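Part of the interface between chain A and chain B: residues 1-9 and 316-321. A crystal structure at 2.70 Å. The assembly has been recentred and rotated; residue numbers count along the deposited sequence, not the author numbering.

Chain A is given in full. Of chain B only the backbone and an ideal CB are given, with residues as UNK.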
# COMPACT_ATOMS: atom_id res chain seq x y z
N GLU A 1 34.18 3.36 -28.19
CA GLU A 1 33.05 4.15 -28.67
C GLU A 1 32.67 5.22 -27.66
O GLU A 1 32.79 5.02 -26.46
CB GLU A 1 31.84 3.25 -28.94
CG GLU A 1 32.18 1.92 -29.59
CD GLU A 1 30.95 1.06 -29.82
OE1 GLU A 1 29.84 1.50 -29.45
OE2 GLU A 1 31.09 -0.05 -30.36
N PRO A 2 32.20 6.38 -28.15
CA PRO A 2 31.68 7.40 -27.24
C PRO A 2 30.33 6.99 -26.65
O PRO A 2 29.51 6.42 -27.36
CB PRO A 2 31.54 8.63 -28.14
CG PRO A 2 31.34 8.08 -29.50
CD PRO A 2 32.17 6.82 -29.56
N VAL A 3 30.11 7.27 -25.37
CA VAL A 3 28.86 6.92 -24.72
C VAL A 3 28.22 8.13 -24.04
O VAL A 3 27.19 8.63 -24.48
CB VAL A 3 29.05 5.80 -23.68
CG1 VAL A 3 27.74 5.51 -22.96
CG2 VAL A 3 29.58 4.53 -24.34
N MET A 4 28.86 8.60 -22.97
CA MET A 4 28.35 9.73 -22.22
C MET A 4 28.65 11.04 -22.93
O MET A 4 27.88 12.01 -22.84
CB MET A 4 28.94 9.75 -20.81
CG MET A 4 28.38 10.84 -19.90
SD MET A 4 29.15 10.86 -18.27
CE MET A 4 28.26 12.20 -17.49
N THR A 5 29.76 11.07 -23.66
CA THR A 5 30.22 12.27 -24.34
C THR A 5 31.00 11.93 -25.60
O THR A 5 31.44 10.80 -25.78
CB THR A 5 31.10 13.14 -23.42
OG1 THR A 5 31.28 14.43 -24.01
CG2 THR A 5 32.45 12.49 -23.22
N GLY A 6 31.18 12.92 -26.47
CA GLY A 6 31.97 12.74 -27.68
C GLY A 6 33.45 12.57 -27.36
O GLY A 6 33.91 13.02 -26.31
N GLY A 7 34.18 11.93 -28.26
CA GLY A 7 35.60 11.71 -28.05
C GLY A 7 36.50 12.55 -28.94
O GLY A 7 36.03 13.48 -29.60
N PRO A 8 37.80 12.24 -28.95
CA PRO A 8 38.80 12.94 -29.77
C PRO A 8 38.62 12.68 -31.27
O PRO A 8 38.82 13.59 -32.07
CB PRO A 8 40.12 12.36 -29.27
CG PRO A 8 39.78 11.01 -28.76
CD PRO A 8 38.40 11.15 -28.16
N VAL A 9 38.24 11.46 -31.62
CA VAL A 9 38.01 11.09 -33.01
C VAL A 9 36.64 10.43 -33.13
O VAL A 9 36.07 9.97 -32.14
CB VAL A 9 39.09 10.12 -33.54
CG1 VAL A 9 39.22 10.24 -35.05
CG2 VAL A 9 40.43 10.38 -32.88
N UNK B 316 23.66 13.17 -29.32
CA UNK B 316 24.53 12.62 -30.35
C UNK B 316 26.00 13.00 -30.16
O UNK B 316 26.32 14.18 -30.01
CB UNK B 316 24.05 13.09 -31.73
N UNK B 317 26.89 12.00 -30.16
CA UNK B 317 28.34 12.21 -30.05
C UNK B 317 28.88 13.18 -31.10
O UNK B 317 28.47 13.13 -32.26
CB UNK B 317 29.07 10.87 -30.17
N UNK B 318 29.78 14.06 -30.68
CA UNK B 318 30.33 15.09 -31.55
C UNK B 318 31.83 15.20 -31.31
O UNK B 318 32.39 14.48 -30.48
CB UNK B 318 29.64 16.44 -31.31
N UNK B 319 32.50 16.09 -32.04
CA UNK B 319 33.89 16.41 -31.78
C UNK B 319 33.98 17.28 -30.54
O UNK B 319 32.97 17.56 -29.90
CB UNK B 319 34.53 17.11 -32.98
N UNK B 320 35.19 17.72 -30.22
CA UNK B 320 35.39 18.50 -29.01
C UNK B 320 35.02 19.97 -29.22
O UNK B 320 35.45 20.60 -30.19
CB UNK B 320 36.84 18.38 -28.55
N UNK B 321 34.23 20.51 -28.30
CA UNK B 321 33.78 21.90 -28.36
C UNK B 321 32.82 22.30 -29.48
O UNK B 321 33.12 23.21 -30.24
CB UNK B 321 35.02 22.79 -28.47

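Position 316 lies in a strand. Its ideal CB has nothing of the chain A stretch within 5.5 Å, so chain A sets no preference, though the extended backbone would suit a beta-branched residue well. The deposited residue is Val B316, whose side chain stays out of reach of chain A.

Position 317 faces chain A. CA-to-CB points toward it, and the ideal CB is 3.7 Å from Pro A2 CG and 4.3 Å from Gly A6 CA. The neighbouring surface is a proline ring and bare glycine backbone, with no charged group near the CB. A small or compact apolar side chain would suit, such as alanine, valine or proline. Phi is -53°, which a proline ring allows. The residue is Pro B317. Its CB packs against Pro A2 CG at 3.7 Å, an apolar contact between two rings. The closest CA pair across the stretches is here too: Gly A6 CA to Pro B317 CA, 4.4 Å.

At position 318 CA-to-CB points away, so chain A says little about the side chain. The backbone carries the contact. O of 318 lies 3.3 Å from Gly A6 CA in a CA-H...O contact, with an angle of 145° at the hydrogen. An ideal CB on Gly A6 would come 2.0 Å from O of 318 and clash, so the close approach relies on the glycine. The O atom of water 1 is 2.7 Å from O of 318 and 2.7 Å from Gly A7 O; it donates to both and so bridges the chains. Many residues could sit here, polar ones included. The residue is Thr B318; its OG1 donates a hydrogen bond to Val B316 O at 3.0 Å, within its own chain.

Position 319 has phi -75° and psi -176°, which do not demand glycine. An ideal CB would point away, 5.2 Å from Gly A7 O, so small residues such as alanine or serine also seem possible. The residue is Gly B319, whose CA is 4.2 Å from Gly A7 O.

At position 320 CA-to-CB points sideways, with the ideal CB 5.1 Å from Gly A7 O. A longer side chain could turn back to the Gly A6 to Pro A8 backbone. Leucine or methionine would suit, and a polar donor might meet the carbonyl. The residue is Leu B320. Its CD2 reaches 3.3 Å from Gly A7 O, a close contact rather than a hydrogen bond.

Position 321 is out of reach. Its positive phi, 68°, favours glycine, and the residue is Gly B321.

Chain B, residues 316-321: VPTGLG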
# COMPACT_ATOMS: atom_id res chain seq x y z
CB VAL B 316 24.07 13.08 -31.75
CG1 VAL B 316 24.77 12.29 -32.83
CG2 VAL B 316 22.56 12.94 -31.88
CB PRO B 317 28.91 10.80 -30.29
CG PRO B 317 27.83 9.89 -29.83
CD PRO B 317 26.54 10.57 -30.20
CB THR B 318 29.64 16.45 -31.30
OG1 THR B 318 28.26 16.24 -30.99
CG2 THR B 318 29.73 17.36 -32.51
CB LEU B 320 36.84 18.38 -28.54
CG LEU B 320 37.35 16.93 -28.40
CD1 LEU B 320 38.75 16.90 -27.81
CD2 LEU B 320 36.38 16.09 -27.57
O HOH W 1 34.42 13.15 -31.76
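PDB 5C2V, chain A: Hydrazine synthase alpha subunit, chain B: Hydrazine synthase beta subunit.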